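PDB 1VB5: translation initiation factor eIF-2B from Pyrococcus horikoshii, which probably catalyses the exchange of GDP for GTP on initiation factor 2, as a regulatory subunit of the archaeal factor aIF2B. Local coordinates for residues R135-L140 against G160-V165; D111-H116 against I180-A185. All coordinates share one frame; numbering follows the deposited sequence.

Interaction 1: residues R135-L140 against G160-V165; sequences RFKVIL and GIEFEV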
loop_
_atom_site.group_PDB
_atom_site.type_symbol
_atom_site.label_atom_id
_atom_site.label_comp_id
_atom_site.label_asym_id
_atom_site.label_seq_id
_atom_site.Cartn_x
_atom_site.Cartn_y
_atom_site.Cartn_z
ATOM N N ARG B 135 15.874 22.191 -8.368
ATOM C CA ARG B 135 14.751 21.713 -9.167
ATOM C C ARG B 135 14.523 20.235 -8.913
ATOM O O ARG B 135 15.454 19.428 -8.999
ATOM C CB ARG B 135 14.997 21.942 -10.664
ATOM C CG ARG B 135 14.960 23.405 -11.097
ATOM C CD ARG B 135 16.330 24.053 -11.015
ATOM N NE ARG B 135 16.969 24.184 -12.326
ATOM C CZ ARG B 135 17.261 23.170 -13.139
ATOM N NH1 ARG B 135 16.972 21.922 -12.789
ATOM N NH2 ARG B 135 17.852 23.403 -14.305
ATOM N N PHE B 136 13.278 19.882 -8.606
ATOM C CA PHE B 136 12.931 18.499 -8.332
ATOM C C PHE B 136 11.424 18.296 -8.398
ATOM O O PHE B 136 10.660 19.259 -8.499
ATOM C CB PHE B 136 13.455 18.106 -6.947
ATOM C CG PHE B 136 12.930 18.970 -5.832
ATOM C CD1 PHE B 136 11.698 18.704 -5.248
ATOM C CD2 PHE B 136 13.664 20.063 -5.377
ATOM C CE1 PHE B 136 11.202 19.511 -4.227
ATOM C CE2 PHE B 136 13.179 20.878 -4.355
ATOM C CZ PHE B 136 11.946 20.603 -3.778
ATOM N N LYS B 137 11.010 17.033 -8.347
ATOM C CA LYS B 137 9.602 16.668 -8.382
ATOM C C LYS B 137 9.367 15.729 -7.209
ATOM O O LYS B 137 10.289 15.053 -6.751
ATOM C CB LYS B 137 9.256 15.942 -9.688
ATOM C CG LYS B 137 9.564 16.730 -10.952
ATOM C CD LYS B 137 9.330 15.887 -12.203
ATOM C CE LYS B 137 9.839 16.598 -13.455
ATOM N NZ LYS B 137 9.687 15.759 -14.684
ATOM N N VAL B 138 8.133 15.678 -6.732
ATOM C CA VAL B 138 7.807 14.820 -5.612
ATOM C C VAL B 138 6.708 13.810 -5.936
ATOM O O VAL B 138 5.728 14.128 -6.603
ATOM C CB VAL B 138 7.351 15.651 -4.395
ATOM C CG1 VAL B 138 7.045 14.733 -3.218
ATOM C CG2 VAL B 138 8.430 16.658 -4.024
ATOM N N ILE B 139 6.899 12.583 -5.469
ATOM C CA ILE B 139 5.914 11.531 -5.646
ATOM C C ILE B 139 5.497 11.225 -4.221
ATOM O O ILE B 139 6.344 10.960 -3.366
ATOM C CB ILE B 139 6.521 10.264 -6.303
ATOM C CG1 ILE B 139 7.069 10.612 -7.690
ATOM C CG2 ILE B 139 5.459 9.181 -6.415
ATOM C CD1 ILE B 139 7.891 9.510 -8.337
ATOM N N LEU B 140 4.199 11.289 -3.952
ATOM C CA LEU B 140 3.705 11.026 -2.609
ATOM C C LEU B 140 2.445 10.176 -2.637
ATOM O O LEU B 140 1.712 10.170 -3.620
ATOM C CB LEU B 140 3.429 12.351 -1.906
ATOM C CG LEU B 140 2.385 13.229 -2.590
ATOM C CD1 LEU B 140 1.064 13.109 -1.846
ATOM C CD2 LEU B 140 2.863 14.669 -2.602
ATOM N N GLY B 160 4.120 25.849 -4.693
ATOM C CA GLY B 160 4.530 25.819 -6.090
ATOM C C GLY B 160 5.499 24.697 -6.427
ATOM O O GLY B 160 6.292 24.786 -7.374
ATOM N N ILE B 161 5.440 23.626 -5.650
ATOM C CA ILE B 161 6.320 22.490 -5.870
ATOM C C ILE B 161 5.612 21.439 -6.724
ATOM O O ILE B 161 4.450 21.108 -6.490
ATOM C CB ILE B 161 6.766 21.909 -4.514
ATOM C CG1 ILE B 161 7.567 22.983 -3.763
ATOM C CG2 ILE B 161 7.603 20.647 -4.716
ATOM C CD1 ILE B 161 7.795 22.697 -2.302
ATOM N N GLU B 162 6.311 20.933 -7.731
ATOM C CA GLU B 162 5.739 19.928 -8.619
ATOM C C GLU B 162 5.588 18.589 -7.890
ATOM O O GLU B 162 6.510 18.129 -7.220
ATOM C CB GLU B 162 6.625 19.758 -9.857
ATOM C CG GLU B 162 5.911 19.107 -11.032
ATOM C CD GLU B 162 6.843 18.810 -12.196
ATOM O OE1 GLU B 162 7.675 19.685 -12.535
ATOM O OE2 GLU B 162 6.733 17.705 -12.776
ATOM N N PHE B 163 4.420 17.967 -8.016
ATOM C CA PHE B 163 4.190 16.691 -7.346
ATOM C C PHE B 163 3.222 15.803 -8.101
ATOM O O PHE B 163 2.458 16.268 -8.946
ATOM C CB PHE B 163 3.664 16.921 -5.922
ATOM C CG PHE B 163 2.275 17.497 -5.869
ATOM C CD1 PHE B 163 1.159 16.671 -5.983
ATOM C CD2 PHE B 163 2.083 18.868 -5.732
ATOM C CE1 PHE B 163 -0.130 17.204 -5.961
ATOM C CE2 PHE B 163 0.800 19.409 -5.708
ATOM C CZ PHE B 163 -0.310 18.576 -5.823
ATOM N N GLU B 164 3.259 14.521 -7.759
ATOM C CA GLU B 164 2.407 13.506 -8.357
ATOM C C GLU B 164 1.904 12.666 -7.186
ATOM O O GLU B 164 2.684 12.316 -6.303
ATOM C CB GLU B 164 3.245 12.645 -9.303
ATOM C CG GLU B 164 2.469 11.875 -10.343
ATOM C CD GLU B 164 3.380 11.065 -11.256
ATOM O OE1 GLU B 164 2.896 10.585 -12.306
ATOM O OE2 GLU B 164 4.577 10.904 -10.924
ATOM N N VAL B 165 0.611 12.361 -7.157
ATOM C CA VAL B 165 0.050 11.557 -6.075
ATOM C C VAL B 165 -0.256 10.132 -6.543
ATOM O O VAL B 165 -0.722 9.928 -7.660
ATOM C CB VAL B 165 -1.269 12.148 -5.538
ATOM C CG1 VAL B 165 -1.688 11.398 -4.275
ATOM C CG2 VAL B 165 -1.112 13.626 -5.263
HETATM O O HOH W 1 9.174 21.649 -7.932
#
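L140 and F163 each hold CG between their own backbone N and carbonyl carbon (chi1 60° and 68°), and the side chains cross with the leucine CD2 4.1 Å from F163 CB. Both lie on neighbouring parallel strands of a beta-alpha-beta unit in a Rossmann-like sheet, strand 136-141 leading through helix 148-158 to strand 163-166, and that helix covers the face carrying V138, L140, F163 and V165. L140 reaches further along the same face, its CD1 lying 4.0 Å from V165 CG1. Towards the start of the strands, I161 CG2 approaches the F136 ring obliquely, 3.8 Å from CE1. The same methyl also meets V138 CG2 at 4.1 Å, while V138 CG2 stands in plane at the edge of the F136 ring. Helix 120-131 packs on both F136 and I161.

K137 and E162 are exposed and extend side by side in the same direction. The contact is made by the lysine methylenes, with K137 CD 3.2 Å from E162 OE2. The separation of K137 NZ from E162 OE2, 4.0 Å, is beyond a salt bridge, leaving at most a loose electrostatic attraction. Further along, E164 lies beside I139, but its carboxylate forms a salt bridge with R247 of the second subunit, and V165 packs on I246 of that subunit.

Three backbone bonds join the strands. V138 N donates to E162 O from 27° off the carbonyl plane, whereas E164 N approaches V138 O, 2.8 Å away, nearly along the C=O axis. L140 N donates to E164 O at 3.0 Å. Beyond the first of these bonds, where the backbones separate, a water spans the gap, donating to F136 O and accepting from E162 N.

Interaction 2: residues D111-H116 against I180-A185; sequences DVIITH and IAIVGA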
loop_
_atom_site.group_PDB
_atom_site.type_symbol
_atom_site.label_atom_id
_atom_site.label_comp_id
_atom_site.label_asym_id
_atom_site.label_seq_id
_atom_site.Cartn_x
_atom_site.Cartn_y
_atom_site.Cartn_z
ATOM N N ASP B 111 16.374 15.746 -8.784
ATOM C CA ASP B 111 15.840 14.655 -7.968
ATOM C C ASP B 111 14.340 14.445 -8.154
ATOM O O ASP B 111 13.596 15.368 -8.488
ATOM C CB ASP B 111 16.060 14.925 -6.473
ATOM C CG ASP B 111 17.297 14.241 -5.908
ATOM O OD1 ASP B 111 17.703 13.170 -6.411
ATOM O OD2 ASP B 111 17.846 14.772 -4.921
ATOM N N VAL B 112 13.911 13.209 -7.933
ATOM C CA VAL B 112 12.502 12.858 -7.956
ATOM C C VAL B 112 12.366 12.217 -6.580
ATOM O O VAL B 112 12.849 11.111 -6.349
ATOM C CB VAL B 112 12.154 11.843 -9.048
ATOM C CG1 VAL B 112 10.707 11.374 -8.865
ATOM C CG2 VAL B 112 12.315 12.492 -10.429
ATOM N N ILE B 113 11.856 12.966 -5.663
ATOM C CA ILE B 113 11.697 12.530 -4.279
ATOM C C ILE B 113 10.379 11.803 -4.025
ATOM O O ILE B 113 9.311 12.314 -4.350
ATOM C CB ILE B 113 11.761 13.741 -3.320
ATOM C CG1 ILE B 113 13.022 14.565 -3.600
ATOM C CG2 ILE B 113 11.743 13.268 -1.871
ATOM C CD1 ILE B 113 13.026 15.928 -2.906
ATOM N N ILE B 114 10.452 10.610 -3.450
ATOM C CA ILE B 114 9.240 9.868 -3.142
ATOM C C ILE B 114 9.112 9.838 -1.631
ATOM O O ILE B 114 10.111 9.705 -0.915
ATOM C CB ILE B 114 9.279 8.419 -3.701
ATOM C CG1 ILE B 114 7.927 7.742 -3.470
ATOM C CG2 ILE B 114 10.381 7.621 -3.028
ATOM C CD1 ILE B 114 7.728 6.464 -4.278
ATOM N N THR B 115 7.885 9.986 -1.144
ATOM C CA THR B 115 7.643 9.987 0.287
ATOM C C THR B 115 6.308 9.311 0.568
ATOM O O THR B 115 5.570 8.974 -0.361
ATOM C CB THR B 115 7.644 11.442 0.855
ATOM O OG1 THR B 115 7.622 11.400 2.290
ATOM C CG2 THR B 115 6.439 12.226 0.346
ATOM N N HIS B 116 6.001 9.122 1.847
ATOM C CA HIS B 116 4.772 8.452 2.264
ATOM C C HIS B 116 4.207 9.177 3.481
ATOM O O HIS B 116 4.961 9.685 4.308
ATOM C CB HIS B 116 5.093 6.981 2.591
ATOM C CG HIS B 116 3.944 6.203 3.157
ATOM N ND1 HIS B 116 2.728 6.095 2.518
ATOM C CD2 HIS B 116 3.835 5.480 4.297
ATOM C CE1 HIS B 116 1.918 5.341 3.241
ATOM N NE2 HIS B 116 2.565 4.953 4.324
ATOM N N ILE B 180 15.519 9.307 -4.923
ATOM C CA ILE B 180 15.753 9.344 -3.487
ATOM C C ILE B 180 14.429 9.340 -2.737
ATOM O O ILE B 180 13.432 9.875 -3.214
ATOM C CB ILE B 180 16.577 10.598 -3.088
ATOM C CG1 ILE B 180 16.870 10.582 -1.589
ATOM C CG2 ILE B 180 15.823 11.863 -3.458
ATOM C CD1 ILE B 180 17.875 11.653 -1.153
ATOM N N ALA B 181 14.427 8.717 -1.566
ATOM C CA ALA B 181 13.237 8.634 -0.739
ATOM C C ALA B 181 13.510 9.342 0.586
ATOM O O ALA B 181 14.590 9.198 1.168
ATOM C CB ALA B 181 12.875 7.169 -0.490
ATOM N N ILE B 182 12.529 10.111 1.048
ATOM C CA ILE B 182 12.640 10.840 2.300
ATOM C C ILE B 182 11.319 10.750 3.046
ATOM O O ILE B 182 10.304 11.265 2.582
ATOM C CB ILE B 182 12.967 12.339 2.064
ATOM C CG1 ILE B 182 14.301 12.480 1.331
ATOM C CG2 ILE B 182 13.035 13.076 3.398
ATOM C CD1 ILE B 182 14.706 13.924 1.048
ATOM N N VAL B 183 11.327 10.082 4.195
ATOM C CA VAL B 183 10.126 9.955 5.004
ATOM C C VAL B 183 10.414 10.466 6.410
ATOM O O VAL B 183 11.575 10.648 6.792
ATOM C CB VAL B 183 9.649 8.483 5.095
ATOM C CG1 VAL B 183 9.384 7.932 3.688
ATOM C CG2 VAL B 183 10.689 7.630 5.813
ATOM N N GLY B 184 9.357 10.715 7.171
ATOM C CA GLY B 184 9.525 11.190 8.529
ATOM C C GLY B 184 9.609 10.004 9.469
ATOM O O GLY B 184 9.920 8.888 9.044
ATOM N N ALA B 185 9.324 10.242 10.744
ATOM C CA ALA B 185 9.361 9.192 11.747
ATOM C C ALA B 185 8.622 9.624 13.003
ATOM O O ALA B 185 8.675 10.793 13.398
ATOM C CB ALA B 185 10.799 8.851 12.092
HETATM O O HOH W 2 6.561 9.888 6.616
#
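The T115 hydroxyl donates a hydrogen bond to the backbone of the facing strand, OG1 lying 2.7 Å from I182 O and in the plane of that carbonyl. OG1 stands anti to the backbone N (chi1 -171°), and the bond takes the place that an N-H from H116 would fill in a regular parallel pairing. A valine in place of T115 would probably leave the buried I182 carbonyl without this hydroxyl donor and weaken the end of the pairing. Before it, two backbone bonds close the strands: I114 N to I180 O at 3.1 Å, and I182 N to I114 O at the same 3.1 Å. Beyond it, a water links H116 O to G184 N.

Isoleucines line one face. I113 and I180 lie side by side, with I113 CG1 3.9 Å from I180 CG2, and I113 CG2 meets I182 CG1 at 4.2 Å. On the opposite face the I114 CG2 methyl sits 3.6 Å from A181 CB. At the strand start, the D111 and I180 side chains cross, with D111 CG 3.7 Å from I180 CG2.

Outer residues anchor the two ends of strand 111-115, D111 through S179 OG and D108 N, and the H116 ring just beyond it through T141 OG1 and A198 O. A181 packs on C207, which is disulfide-bonded to C175. This is the central pairing of the six parallel strands, order 3-2-1-4-5-6, where strands 111-115 and 180-183 diverge at their C-terminal ends. Backbone bonds thus give way first to a side-chain hydroxyl and then to water, so the widening gap stays bridged by polar groups.

Strands 136-141 and 111-115 are neighbours in the parallel part of one mixed sheet, so the two interactions are joined directly: I113 N and O probably hydrogen-bond K137 O and I139 N, and I139 CD1 packs on V112 CG1. Interaction 1 is nested along the chain within the loop closed by interaction 2. It pairs 136-141 with 163-166, an outermost strand of the sheet within this chain, is only partly buried, and places charged side chains at solvent and at the second subunit. Interaction 2 lies nearer the centre of the chain, is buried, and touches no other chain of the assembly. Its side chains are chiefly aliphatic, and a threonine hydroxyl, absent from interaction 1, supplements its backbone bonds.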